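Local coordinates for putative tetrapyrrole (Corrin/porphyrin) methylase (Bacteroides fragilis, PDB 3FFY), which probably catalyses, as the full-length enzyme, S-adenosylmethionine-dependent 2'-O-methylation of a cytidine ribose in 16S rRNA, this chain being its C-terminal part, at residues Val47-Pro52 with Glu105-Leu110; Arg54-Leu59 with Glu92-Phe97; Arg70-Ser75 with Gly88-Leu93; Lys19-Gly24 with Val40-Thr45. All coordinates share one frame; numbering follows the deposited sequence.

Contact 1: residues Val47-Pro52 with Glu105-Leu110; sequences VFYESP and EIVIVL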
loop_
_atom_site.group_PDB
_atom_site.type_symbol
_atom_site.label_atom_id
_atom_site.label_comp_id
_atom_site.label_asym_id
_atom_site.label_seq_id
_atom_site.Cartn_x
_atom_site.Cartn_y
_atom_site.Cartn_z
ATOM N N VAL A 47 -9.715 7.980 -9.517
ATOM C CA VAL A 47 -9.202 6.635 -9.727
ATOM C C VAL A 47 -9.397 6.267 -11.180
ATOM O O VAL A 47 -10.506 6.423 -11.747
ATOM C CB VAL A 47 -9.918 5.582 -8.838
ATOM C CG1 VAL A 47 -9.324 4.163 -9.139
ATOM C CG2 VAL A 47 -9.812 6.008 -7.344
ATOM N N PHE A 48 -8.299 5.820 -11.782
ATOM C CA PHE A 48 -8.260 5.406 -13.195
ATOM C C PHE A 48 -7.643 4.008 -13.289
ATOM O O PHE A 48 -6.832 3.618 -12.444
ATOM C CB PHE A 48 -7.334 6.312 -14.010
ATOM C CG PHE A 48 -7.625 7.794 -13.892
ATOM C CD1 PHE A 48 -8.416 8.437 -14.834
ATOM C CD2 PHE A 48 -7.050 8.533 -12.877
ATOM C CE1 PHE A 48 -8.655 9.813 -14.726
ATOM C CE2 PHE A 48 -7.278 9.896 -12.755
ATOM C CZ PHE A 48 -8.085 10.534 -13.674
ATOM N N TYR A 49 -8.002 3.299 -14.360
ATOM C CA TYR A 49 -7.345 2.052 -14.793
ATOM C C TYR A 49 -6.531 2.355 -16.024
ATOM O O TYR A 49 -6.937 3.183 -16.860
ATOM C CB TYR A 49 -8.376 0.971 -15.132
ATOM C CG TYR A 49 -9.103 0.369 -13.951
ATOM C CD1 TYR A 49 -8.489 0.215 -12.736
ATOM C CD2 TYR A 49 -10.401 -0.085 -14.073
ATOM C CE1 TYR A 49 -9.153 -0.383 -11.674
ATOM C CE2 TYR A 49 -11.053 -0.692 -13.018
ATOM C CZ TYR A 49 -10.409 -0.822 -11.822
ATOM O OH TYR A 49 -11.026 -1.415 -10.751
ATOM N N GLU A 50 -5.384 1.695 -16.137
ATOM C CA GLU A 50 -4.506 1.915 -17.266
ATOM C C GLU A 50 -3.734 0.639 -17.620
ATOM O O GLU A 50 -3.524 -0.252 -16.772
ATOM C CB GLU A 50 -3.543 3.056 -16.946
ATOM C CG GLU A 50 -2.763 3.603 -18.128
ATOM C CD GLU A 50 -3.680 3.969 -19.277
ATOM O OE1 GLU A 50 -4.072 5.157 -19.309
ATOM O OE2 GLU A 50 -4.054 3.051 -20.071
ATOM N N SER A 51 -3.313 0.561 -18.878
ATOM C CA SER A 51 -2.487 -0.549 -19.325
ATOM C C SER A 51 -1.017 -0.195 -19.177
ATOM O O SER A 51 -0.637 1.009 -19.106
ATOM C CB SER A 51 -2.833 -0.905 -20.761
ATOM O OG SER A 51 -2.235 -0.020 -21.685
ATOM N N PRO A 52 -0.173 -1.226 -19.068
ATOM C CA PRO A 52 1.239 -0.942 -18.768
ATOM C C PRO A 52 1.923 -0.134 -19.891
ATOM O O PRO A 52 2.756 0.724 -19.609
ATOM C CB PRO A 52 1.885 -2.328 -18.640
ATOM C CG PRO A 52 0.782 -3.330 -18.714
ATOM C CD PRO A 52 -0.466 -2.667 -19.195
ATOM N N GLU A 105 -1.942 -4.676 -15.797
ATOM C CA GLU A 105 -2.938 -3.653 -15.636
ATOM C C GLU A 105 -2.742 -3.002 -14.255
ATOM O O GLU A 105 -2.517 -3.682 -13.238
ATOM C CB GLU A 105 -4.360 -4.205 -15.771
ATOM C CG GLU A 105 -5.419 -3.084 -15.996
ATOM C CD GLU A 105 -5.350 -2.444 -17.389
ATOM O OE1 GLU A 105 -4.575 -2.925 -18.292
ATOM O OE2 GLU A 105 -6.089 -1.435 -17.562
ATOM N N ILE A 106 -2.782 -1.674 -14.248
ATOM C CA ILE A 106 -2.603 -0.935 -13.017
ATOM C C ILE A 106 -3.803 -0.044 -12.750
ATOM O O ILE A 106 -4.650 0.161 -13.610
ATOM C CB ILE A 106 -1.280 -0.130 -13.017
ATOM C CG1 ILE A 106 -1.155 0.771 -14.264
ATOM C CG2 ILE A 106 -0.082 -1.115 -12.961
ATOM C CD1 ILE A 106 -0.368 0.063 -15.469
ATOM N N VAL A 107 -3.835 0.444 -11.523
ATOM C CA VAL A 107 -4.779 1.410 -11.036
ATOM C C VAL A 107 -3.928 2.626 -10.692
ATOM O O VAL A 107 -2.836 2.509 -10.075
ATOM C CB VAL A 107 -5.516 0.915 -9.717
ATOM C CG1 VAL A 107 -6.548 1.945 -9.217
ATOM C CG2 VAL A 107 -6.118 -0.489 -9.896
ATOM N N ILE A 108 -4.410 3.801 -11.130
ATOM C CA ILE A 108 -3.836 5.055 -10.784
ATOM C C ILE A 108 -4.785 5.760 -9.830
ATOM O O ILE A 108 -5.975 5.958 -10.148
ATOM C CB ILE A 108 -3.592 5.970 -12.036
ATOM C CG1 ILE A 108 -2.836 5.186 -13.110
ATOM C CG2 ILE A 108 -2.862 7.296 -11.597
ATOM C CD1 ILE A 108 -2.740 5.886 -14.526
ATOM N N VAL A 109 -4.251 6.126 -8.663
ATOM C CA VAL A 109 -4.994 6.927 -7.672
ATOM C C VAL A 109 -4.310 8.273 -7.595
ATOM O O VAL A 109 -3.155 8.378 -7.154
ATOM C CB VAL A 109 -5.042 6.258 -6.290
ATOM C CG1 VAL A 109 -5.941 7.088 -5.272
ATOM C CG2 VAL A 109 -5.585 4.859 -6.461
ATOM N N LEU A 110 -5.011 9.292 -8.096
ATOM C CA LEU A 110 -4.507 10.646 -8.264
ATOM C C LEU A 110 -5.181 11.577 -7.241
ATOM O O LEU A 110 -6.399 11.643 -7.134
ATOM C CB LEU A 110 -4.855 11.148 -9.680
ATOM C CG LEU A 110 -4.306 12.531 -10.117
ATOM C CD1 LEU A 110 -2.716 12.611 -10.164
ATOM C CD2 LEU A 110 -4.989 12.976 -11.457
#
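F48 and I108 form a hydrogen-bonded pair between two antiparallel strands, 47-50 and 106-110. F48 N gives to I108 O at 2.8 Å, and I108 N returns an equally short bond to F48 O. E50 and I106 repeat the two-way pairing.

The buried side chains are tightly packed. On the face carrying V47, Y49, V107 and V109, V47 CG1 meets V107 CG1 at 3.6 Å. V107 CG2 lies in the plane of the Y49 ring, at its edge, 3.5 Å from CE1. Helix 6-12 covers this face, and Y49 OH bonds to A3 O and F6 N. On the other face, I108 CD1 reaches E50 CB at 3.8 Å, and F48 CE2 meets L110 CD2 at 4.1 Å. Helix 55-66 lies over I108 and L110.

The end at S51, P52 and E105 is looser and partly open to solvent. Here I106 CD1 reaches P52 CA at 3.8 Å. E105 is exposed, and a bend at chi2 (72°) brings its carboxyl carbon CD back beside E50 O. Both groups are acceptors there, so no bond forms. E50 OE2 accepts from S51 N at 2.9 Å, while OE1 bonds to T58 OG1 of helix 55-66.

The chemistry is thus backbone pairing between two apolar layers. The buried E50 carboxylate is held by an amide and a hydroxyl, which probably makes its burial tolerable.

Contact 2: residues Arg54-Leu59 with Glu92-Phe97; sequences RLLKTL and ELIEHF. With SO4 (sulfate ion), chain C.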
loop_
_atom_site.group_PDB
_atom_site.type_symbol
_atom_site.label_atom_id
_atom_site.label_comp_id
_atom_site.label_asym_id
_atom_site.label_seq_id
_atom_site.Cartn_x
_atom_site.Cartn_y
_atom_site.Cartn_z
ATOM N N ARG A 54 0.621 2.121 -21.777
ATOM C CA ARG A 54 0.074 3.479 -21.865
ATOM C C ARG A 54 0.349 4.282 -20.615
ATOM O O ARG A 54 0.130 5.485 -20.598
ATOM C CB ARG A 54 -1.445 3.460 -22.085
ATOM C CG ARG A 54 -1.887 3.575 -23.542
ATOM C CD ARG A 54 -2.247 2.252 -24.154
ATOM N NE ARG A 54 -3.687 1.973 -24.043
ATOM C CZ ARG A 54 -4.340 1.038 -24.743
ATOM N NH1 ARG A 54 -3.701 0.264 -25.624
ATOM N NH2 ARG A 54 -5.649 0.881 -24.558
ATOM N N LEU A 55 0.837 3.641 -19.554
ATOM C CA LEU A 55 0.966 4.353 -18.274
ATOM C C LEU A 55 1.813 5.619 -18.325
ATOM O O LEU A 55 1.408 6.654 -17.796
ATOM C CB LEU A 55 1.505 3.429 -17.168
ATOM C CG LEU A 55 1.630 4.047 -15.753
ATOM C CD1 LEU A 55 0.251 4.567 -15.217
ATOM C CD2 LEU A 55 2.294 3.049 -14.827
ATOM N N LEU A 56 2.983 5.555 -18.966
ATOM C CA LEU A 56 3.913 6.673 -18.918
ATOM C C LEU A 56 3.289 7.884 -19.589
ATOM O O LEU A 56 3.350 8.972 -19.045
ATOM C CB LEU A 56 5.235 6.349 -19.619
ATOM C CG LEU A 56 6.598 6.835 -19.070
ATOM C CD1 LEU A 56 7.521 7.196 -20.249
ATOM C CD2 LEU A 56 6.550 7.897 -18.005
ATOM N N LYS A 57 2.692 7.697 -20.760
ATOM C CA LYS A 57 1.959 8.793 -21.447
ATOM C C LYS A 57 0.901 9.414 -20.535
ATOM O O LYS A 57 0.870 10.636 -20.363
ATOM C CB LYS A 57 1.270 8.288 -22.731
ATOM C CG LYS A 57 0.525 9.381 -23.561
ATOM C CD LYS A 57 -0.243 8.805 -24.779
ATOM C CE LYS A 57 -1.365 9.786 -25.261
ATOM N NZ LYS A 57 -1.933 9.419 -26.589
ATOM N N THR A 58 0.053 8.561 -19.956
ATOM C CA THR A 58 -0.999 9.043 -19.055
ATOM C C THR A 58 -0.403 9.873 -17.888
ATOM O O THR A 58 -0.903 10.963 -17.568
ATOM C CB THR A 58 -1.884 7.885 -18.543
ATOM O OG1 THR A 58 -2.681 7.421 -19.635
ATOM C CG2 THR A 58 -2.793 8.360 -17.421
ATOM N N LEU A 59 0.656 9.349 -17.258
ATOM C CA LEU A 59 1.310 10.040 -16.137
ATOM C C LEU A 59 1.926 11.346 -16.576
ATOM O O LEU A 59 1.835 12.338 -15.864
ATOM C CB LEU A 59 2.386 9.177 -15.492
ATOM C CG LEU A 59 1.888 7.940 -14.757
ATOM C CD1 LEU A 59 3.109 7.209 -14.280
ATOM C CD2 LEU A 59 0.965 8.241 -13.614
ATOM N N GLU A 92 8.124 12.091 -9.712
ATOM C CA GLU A 92 8.765 10.869 -9.228
ATOM C C GLU A 92 8.268 9.612 -9.957
ATOM O O GLU A 92 9.089 8.758 -10.340
ATOM C CB GLU A 92 8.532 10.710 -7.738
ATOM C CG GLU A 92 9.305 11.692 -6.913
ATOM C CD GLU A 92 8.890 11.696 -5.433
ATOM O OE1 GLU A 92 7.725 11.463 -5.084
ATOM O OE2 GLU A 92 9.743 11.974 -4.593
ATOM N N LEU A 93 6.969 9.500 -10.192
ATOM C CA LEU A 93 6.482 8.321 -10.899
ATOM C C LEU A 93 6.890 8.323 -12.388
ATOM O O LEU A 93 7.072 7.292 -12.951
ATOM C CB LEU A 93 4.984 8.141 -10.748
ATOM C CG LEU A 93 4.525 7.208 -9.562
ATOM C CD1 LEU A 93 4.897 7.842 -8.174
ATOM C CD2 LEU A 93 3.118 6.947 -9.684
ATOM N N ILE A 94 7.008 9.479 -13.031
ATOM C CA ILE A 94 7.411 9.548 -14.443
ATOM C C ILE A 94 8.852 9.069 -14.561
ATOM O O ILE A 94 9.215 8.273 -15.435
ATOM C CB ILE A 94 7.245 11.015 -14.977
ATOM C CG1 ILE A 94 5.728 11.342 -15.164
ATOM C CG2 ILE A 94 8.001 11.154 -16.290
ATOM C CD1 ILE A 94 5.327 12.791 -15.179
ATOM N N GLU A 95 9.661 9.533 -13.632
ATOM C CA GLU A 95 11.055 9.121 -13.610
ATOM C C GLU A 95 11.122 7.607 -13.374
ATOM O O GLU A 95 11.873 6.909 -14.047
ATOM C CB GLU A 95 11.791 9.880 -12.512
ATOM C CG GLU A 95 13.192 9.387 -12.109
ATOM C CD GLU A 95 13.710 10.202 -10.893
ATOM O OE1 GLU A 95 13.355 9.844 -9.729
ATOM O OE2 GLU A 95 14.412 11.212 -11.086
ATOM N N HIS A 96 10.340 7.106 -12.426
ATOM C CA HIS A 96 10.351 5.677 -12.092
ATOM C C HIS A 96 9.930 4.822 -13.284
ATOM O O HIS A 96 10.599 3.842 -13.623
ATOM C CB HIS A 96 9.428 5.377 -10.891
ATOM C CG HIS A 96 9.362 3.924 -10.544
ATOM N ND1 HIS A 96 10.323 3.297 -9.763
ATOM C CD2 HIS A 96 8.490 2.957 -10.930
ATOM C CE1 HIS A 96 10.007 2.017 -9.649
ATOM N NE2 HIS A 96 8.904 1.783 -10.344
ATOM N N PHE A 97 8.824 5.187 -13.926
ATOM C CA PHE A 97 8.352 4.395 -15.053
ATOM C C PHE A 97 8.988 4.707 -16.392
ATOM O O PHE A 97 8.597 4.092 -17.420
ATOM C CB PHE A 97 6.840 4.449 -15.161
ATOM C CG PHE A 97 6.170 3.717 -14.074
ATOM C CD1 PHE A 97 6.288 2.344 -14.005
ATOM C CD2 PHE A 97 5.492 4.407 -13.051
ATOM C CE1 PHE A 97 5.680 1.626 -12.961
ATOM C CE2 PHE A 97 4.893 3.715 -12.004
ATOM C CZ PHE A 97 4.979 2.310 -11.960
HETATM S S SO4 C . 12.803 3.851 -7.319
HETATM O O1 SO4 C . 14.078 3.092 -7.564
HETATM O O2 SO4 C . 11.813 2.771 -6.997
HETATM O O3 SO4 C . 12.284 4.444 -8.624
HETATM O O4 SO4 C . 13.118 4.790 -6.247
#
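L55 sets a methyl over the ring of F97. This CH-pi contact puts L55 CD2 3.8 Å from the ring centroid, 6° off the normal. H96 CD2 lies over the opposite face.

Most other contacts are between apolar side chains. L59 CD1 touches F97 CD2 at 3.9 Å and L93 CB at 4.1 Å. L56 crosses I94 at about a right angle, with its CD2 4.0 Å from I94 CG2. L56 CD2 and I94 CD1 also touch the backbone oxygens I94 O and L59 O, respectively. No hydrogen bond joins the segments.

The two helical segments run nearly antiparallel, at 158°, with axes 9.7 Å apart. They belong to helices 55-66 and 90-99 on one side of the mixed sheet, where L55, L59 and L93 also rest on V74 of strand 71-77.

H96 ND1 donates to sulfate O3, nearly straight; the 2.5 Å distance is unusually short and doubtful. The sulfate, probably from the crystallisation liquor, is also hydrogen-bonded to S79 OG of the second subunit.

Contact 3: residues Arg70-Ser75 with Gly88-Leu93; sequences RQVSVS and GTLSEL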
loop_
_atom_site.group_PDB
_atom_site.type_symbol
_atom_site.label_atom_id
_atom_site.label_comp_id
_atom_site.label_asym_id
_atom_site.label_seq_id
_atom_site.Cartn_x
_atom_site.Cartn_y
_atom_site.Cartn_z
ATOM N N ARG A 70 1.771 16.911 -8.149
ATOM C CA ARG A 70 0.549 16.258 -7.652
ATOM C C ARG A 70 0.849 14.848 -7.208
ATOM O O ARG A 70 1.496 14.071 -7.927
ATOM C CB ARG A 70 -0.537 16.212 -8.704
ATOM C CG ARG A 70 -1.938 15.758 -8.206
ATOM C CD ARG A 70 -2.631 16.824 -7.296
ATOM N NE ARG A 70 -3.058 18.021 -7.997
ATOM C CZ ARG A 70 -4.191 18.166 -8.705
ATOM N NH1 ARG A 70 -4.423 19.328 -9.309
ATOM N NH2 ARG A 70 -5.085 17.185 -8.837
ATOM N N GLN A 71 0.342 14.512 -6.027
ATOM C CA GLN A 71 0.494 13.184 -5.479
ATOM C C GLN A 71 -0.314 12.155 -6.241
ATOM O O GLN A 71 -1.449 12.401 -6.676
ATOM C CB GLN A 71 0.155 13.166 -3.982
ATOM C CG GLN A 71 1.161 13.883 -3.093
ATOM C CD GLN A 71 2.536 13.168 -3.052
ATOM O OE1 GLN A 71 2.606 11.939 -2.963
ATOM N NE2 GLN A 71 3.616 13.938 -3.083
ATOM N N VAL A 72 0.317 10.986 -6.432
ATOM C CA VAL A 72 -0.249 9.908 -7.170
ATOM C C VAL A 72 0.261 8.590 -6.614
ATOM O O VAL A 72 1.332 8.537 -5.939
ATOM C CB VAL A 72 0.161 10.028 -8.646
ATOM C CG1 VAL A 72 1.733 9.957 -8.795
ATOM C CG2 VAL A 72 -0.595 9.022 -9.551
ATOM N N SER A 73 -0.500 7.527 -6.871
ATOM C CA SER A 73 -0.162 6.162 -6.432
ATOM C C SER A 73 -0.508 5.260 -7.606
ATOM O O SER A 73 -1.650 5.312 -8.097
ATOM C CB SER A 73 -1.049 5.745 -5.247
ATOM O OG SER A 73 -0.556 4.575 -4.617
ATOM N N VAL A 74 0.424 4.405 -8.009
ATOM C CA VAL A 74 0.146 3.447 -9.053
ATOM C C VAL A 74 0.312 2.053 -8.448
ATOM O O VAL A 74 1.333 1.748 -7.784
ATOM C CB VAL A 74 1.019 3.698 -10.303
ATOM C CG1 VAL A 74 0.930 2.482 -11.267
ATOM C CG2 VAL A 74 0.629 5.076 -10.957
ATOM N N SER A 75 -0.729 1.253 -8.609
ATOM C CA SER A 75 -0.816 -0.019 -7.947
ATOM C C SER A 75 -1.157 -1.163 -8.892
ATOM O O SER A 75 -1.963 -1.056 -9.849
ATOM C CB SER A 75 -1.876 -0.010 -6.822
ATOM O OG SER A 75 -1.500 0.871 -5.794
ATOM N N GLY A 88 4.237 8.741 -4.966
ATOM C CA GLY A 88 5.014 9.940 -4.851
ATOM C C GLY A 88 4.357 11.037 -5.665
ATOM O O GLY A 88 3.155 11.020 -5.893
ATOM N N THR A 89 5.152 11.995 -6.084
ATOM C CA THR A 89 4.667 13.015 -6.996
ATOM C C THR A 89 4.573 12.395 -8.404
ATOM O O THR A 89 5.181 11.325 -8.701
ATOM C CB THR A 89 5.573 14.189 -7.010
ATOM O OG1 THR A 89 6.818 13.806 -7.612
ATOM C CG2 THR A 89 5.840 14.767 -5.553
ATOM N N LEU A 90 3.789 13.040 -9.270
ATOM C CA LEU A 90 3.742 12.624 -10.665
ATOM C C LEU A 90 5.181 12.604 -11.275
ATOM O O LEU A 90 5.544 11.702 -12.028
ATOM C CB LEU A 90 2.808 13.546 -11.485
ATOM C CG LEU A 90 1.304 13.268 -11.385
ATOM C CD1 LEU A 90 0.483 14.418 -12.116
ATOM C CD2 LEU A 90 0.972 11.893 -11.931
ATOM N N SER A 91 5.959 13.604 -10.937
ATOM C CA SER A 91 7.346 13.708 -11.370
ATOM C C SER A 91 8.194 12.466 -10.974
ATOM O O SER A 91 8.880 11.874 -11.796
ATOM C CB SER A 91 7.964 14.980 -10.773
ATOM O OG SER A 91 9.255 15.176 -11.289
ATOM N N GLU A 92 8.124 12.091 -9.712
ATOM C CA GLU A 92 8.765 10.869 -9.228
ATOM C C GLU A 92 8.268 9.612 -9.957
ATOM O O GLU A 92 9.089 8.758 -10.340
ATOM C CB GLU A 92 8.532 10.710 -7.738
ATOM C CG GLU A 92 9.305 11.692 -6.913
ATOM C CD GLU A 92 8.890 11.696 -5.433
ATOM O OE1 GLU A 92 7.725 11.463 -5.084
ATOM O OE2 GLU A 92 9.743 11.974 -4.593
ATOM N N LEU A 93 6.969 9.500 -10.192
ATOM C CA LEU A 93 6.482 8.321 -10.899
ATOM C C LEU A 93 6.890 8.323 -12.388
ATOM O O LEU A 93 7.072 7.292 -12.951
ATOM C CB LEU A 93 4.984 8.141 -10.748
ATOM C CG LEU A 93 4.525 7.208 -9.562
ATOM C CD1 LEU A 93 4.897 7.842 -8.174
ATOM C CD2 LEU A 93 3.118 6.947 -9.684
#
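V72 and G88 exchange two backbone hydrogen bonds as an antiparallel pair. V72 N gives to G88 O at 2.9 Å. G88 N gives to V72 O at 3.1 Å. R70 O accepts from L90 N at 2.9 Å, a bent bond with an N-H...O angle of 137°. This ties the first turn of helix 90-99 to the strand segment.

The T89 and E92 side chains satisfy each other's amides. T89 OG1 accepts from E92 N at 3.0 Å. A chi1 of 68° sets OG1 between the backbone N and the carbonyl carbon, facing the helix start. E92 OE1 accepts from T89 N at 2.8 Å, on the anti side and somewhat out of the carboxylate plane. Outside the contact, R70 NH2 bonds to A111 O.

Beside these bonds, the V72, V74, L90 and L93 side chains pack closely. V72 and L93 meet tip to tip. L93 CD2 lies 3.4 Å from both V72 CG1 and V74 CG2, tighter than usual van der Waals contact. The L90 and V72 side chains cross at about a right angle, with L90 CD2 against V72 CG1. F62 and L59 of helix 55-66 also touch L90.

T89 is the N-cap and forms a capping box with E92. Strands 71-77 and 82-87 form an antiparallel beta hairpin. Its pairing continues to G88, where the chain turns into helix 90-99 through this box.

Contact 4: residues Lys19-Gly24 with Val40-Thr45; sequences KFCFEG and VDEHRT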
loop_
_atom_site.group_PDB
_atom_site.type_symbol
_atom_site.label_atom_id
_atom_site.label_comp_id
_atom_site.label_asym_id
_atom_site.label_seq_id
_atom_site.Cartn_x
_atom_site.Cartn_y
_atom_site.Cartn_z
ATOM N N LYS A 19 -13.994 9.975 -0.180
ATOM C CA LYS A 19 -14.604 10.653 -1.318
ATOM C C LYS A 19 -13.679 10.525 -2.509
ATOM O O LYS A 19 -12.502 10.934 -2.448
ATOM C CB LYS A 19 -14.876 12.118 -1.038
ATOM C CG LYS A 19 -15.917 12.354 0.047
ATOM C CD LYS A 19 -16.900 13.434 -0.378
ATOM C CE LYS A 19 -18.027 12.857 -1.268
ATOM N NZ LYS A 19 -19.074 12.119 -0.460
ATOM N N PHE A 20 -14.204 9.939 -3.586
ATOM C CA PHE A 20 -13.386 9.673 -4.762
ATOM C C PHE A 20 -14.229 9.521 -6.009
ATOM O O PHE A 20 -15.434 9.207 -5.935
ATOM C CB PHE A 20 -12.470 8.458 -4.563
ATOM C CG PHE A 20 -13.179 7.131 -4.497
ATOM C CD1 PHE A 20 -13.452 6.406 -5.651
ATOM C CD2 PHE A 20 -13.560 6.603 -3.288
ATOM C CE1 PHE A 20 -14.116 5.184 -5.598
ATOM C CE2 PHE A 20 -14.239 5.404 -3.223
ATOM C CZ PHE A 20 -14.536 4.688 -4.375
ATOM N N CYS A 21 -13.571 9.764 -7.136
ATOM C CA CYS A 21 -14.165 9.672 -8.441
ATOM C C CYS A 21 -13.572 8.518 -9.205
ATOM O O CYS A 21 -12.409 8.566 -9.618
ATOM C CB CYS A 21 -13.891 10.951 -9.201
ATOM S SG CYS A 21 -14.619 12.360 -8.373
ATOM N N PHE A 22 -14.368 7.478 -9.405
ATOM C CA PHE A 22 -13.935 6.423 -10.291
ATOM C C PHE A 22 -14.065 6.981 -11.696
ATOM O O PHE A 22 -15.152 7.361 -12.103
ATOM C CB PHE A 22 -14.756 5.144 -10.128
ATOM C CG PHE A 22 -14.347 4.079 -11.086
ATOM C CD1 PHE A 22 -13.173 3.365 -10.868
ATOM C CD2 PHE A 22 -15.056 3.862 -12.265
ATOM C CE1 PHE A 22 -12.738 2.385 -11.797
ATOM C CE2 PHE A 22 -14.649 2.894 -13.176
ATOM C CZ PHE A 22 -13.475 2.162 -12.937
ATOM N N GLU A 23 -12.945 7.045 -12.418
ATOM C CA GLU A 23 -12.957 7.535 -13.804
ATOM C C GLU A 23 -12.784 6.411 -14.839
ATOM O O GLU A 23 -13.154 6.560 -16.001
ATOM C CB GLU A 23 -11.845 8.556 -13.992
ATOM C CG GLU A 23 -11.803 9.676 -12.965
ATOM C CD GLU A 23 -12.913 10.700 -13.119
ATOM O OE1 GLU A 23 -13.627 10.740 -14.149
ATOM O OE2 GLU A 23 -13.049 11.496 -12.185
ATOM N N GLY A 24 -12.239 5.268 -14.427
ATOM C CA GLY A 24 -12.058 4.126 -15.342
ATOM C C GLY A 24 -10.877 4.360 -16.268
ATOM O O GLY A 24 -9.834 4.806 -15.847
ATOM N N VAL A 40 -9.422 19.138 -14.233
ATOM C CA VAL A 40 -8.428 20.092 -13.717
ATOM C C VAL A 40 -8.780 20.734 -12.358
ATOM O O VAL A 40 -7.876 20.955 -11.553
ATOM C CB VAL A 40 -8.062 21.126 -14.808
ATOM C CG1 VAL A 40 -7.582 22.410 -14.191
ATOM C CG2 VAL A 40 -7.013 20.499 -15.748
ATOM N N ASP A 41 -10.075 20.958 -12.090
ATOM C CA ASP A 41 -10.543 21.590 -10.850
ATOM C C ASP A 41 -11.160 20.579 -9.859
ATOM O O ASP A 41 -11.813 20.959 -8.890
ATOM C CB ASP A 41 -11.530 22.731 -11.192
ATOM C CG ASP A 41 -12.066 22.639 -12.634
ATOM O OD1 ASP A 41 -12.370 23.699 -13.234
ATOM O OD2 ASP A 41 -12.172 21.495 -13.162
ATOM N N GLU A 42 -10.932 19.288 -10.097
ATOM C CA GLU A 42 -11.497 18.236 -9.259
ATOM C C GLU A 42 -10.744 18.198 -7.942
ATOM O O GLU A 42 -9.529 17.993 -7.941
ATOM C CB GLU A 42 -11.395 16.891 -9.991
ATOM C CG GLU A 42 -12.032 15.697 -9.271
ATOM C CD GLU A 42 -13.450 15.985 -8.748
ATOM O OE1 GLU A 42 -14.391 16.188 -9.552
ATOM O OE2 GLU A 42 -13.616 15.992 -7.514
ATOM N N HIS A 43 -11.448 18.401 -6.833
ATOM C CA HIS A 43 -10.816 18.359 -5.516
ATOM C C HIS A 43 -10.774 16.949 -4.896
ATOM O O HIS A 43 -10.044 16.720 -3.947
ATOM C CB HIS A 43 -11.487 19.333 -4.546
ATOM C CG HIS A 43 -11.330 20.786 -4.921
ATOM N ND1 HIS A 43 -11.783 21.314 -6.119
ATOM C CD2 HIS A 43 -10.800 21.833 -4.234
ATOM C CE1 HIS A 43 -11.533 22.614 -6.157
ATOM N NE2 HIS A 43 -10.938 22.956 -5.026
ATOM N N ARG A 44 -11.560 16.006 -5.417
ATOM C CA ARG A 44 -11.586 14.632 -4.885
ATOM C C ARG A 44 -10.475 13.800 -5.541
ATOM O O ARG A 44 -10.092 14.066 -6.657
ATOM C CB ARG A 44 -12.944 13.944 -5.138
ATOM C CG ARG A 44 -14.199 14.615 -4.508
ATOM C CD ARG A 44 -15.460 14.172 -5.290
ATOM N NE ARG A 44 -16.752 14.700 -4.808
ATOM C CZ ARG A 44 -17.800 13.940 -4.543
ATOM N NH1 ARG A 44 -17.717 12.630 -4.713
ATOM N NH2 ARG A 44 -18.924 14.486 -4.106
ATOM N N THR A 45 -9.991 12.781 -4.817
ATOM C CA THR A 45 -9.129 11.732 -5.371
ATOM C C THR A 45 -9.824 11.133 -6.594
ATOM O O THR A 45 -11.017 10.950 -6.596
ATOM C CB THR A 45 -8.892 10.637 -4.332
ATOM O OG1 THR A 45 -8.266 11.236 -3.192
ATOM C CG2 THR A 45 -8.014 9.508 -4.884
#
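K19 lays its CE over one face of the R44 guanidinium. CE stands 3.1 Å above that plane, offset toward the rim, and 3.4 Å from R44 NH2. R44 is extended from CG to NE, whereas K19 bends at chi2, chi3 and chi4. Their like charges remain near each other, with K19 NZ 4.3 Å from R44 NH2. R44 has a second deposited conformer, so this geometry holds for the one described.

C21 SG is 3.7 Å from R44 CD and 3.8 Å from E42 CD. E42 OE2 accepts from R44 N at 2.9 Å through its anti lone pair. F20 CB faces T45 CB at 4.2 Å, and L10 of helix 6-12 touches both residues. T45 OG1 bonds to P16 O.

One backbone bond crosses the contact, from C21 N to T45 O at 2.9 Å. Beyond it, C21 and E23 bond to V47. The arrangement is a right-handed beta-alpha-beta crossover, in which helix 32-38 links the parallel neighbours 20-24 and 45-50.

Overall arrangement
Contacts 1, 2 and 3 are buried, while contact 4 is at the surface. Contacts 1, 3 and 4 reach the mixed sheet, whose order is 20-24, 45-50, 106-110, 71-77, 82-87. Contact 1 is strand pairing in its middle. Contact 4 lies at the outer strand 20-24, where charged side chains take part but the hydrogen bond is backbone to backbone. Contact 2 joins two helices by apolar packing, without hydrogen bonds. Contact 3 shares E92 and L93 with it and ties the start of helix 90-99, and G88 before it, to segment 70-75 by backbone bonds. E50 and T58 link contacts 1 and 2. Contacts 2 and 4 lie on opposite sides of the chain's centre.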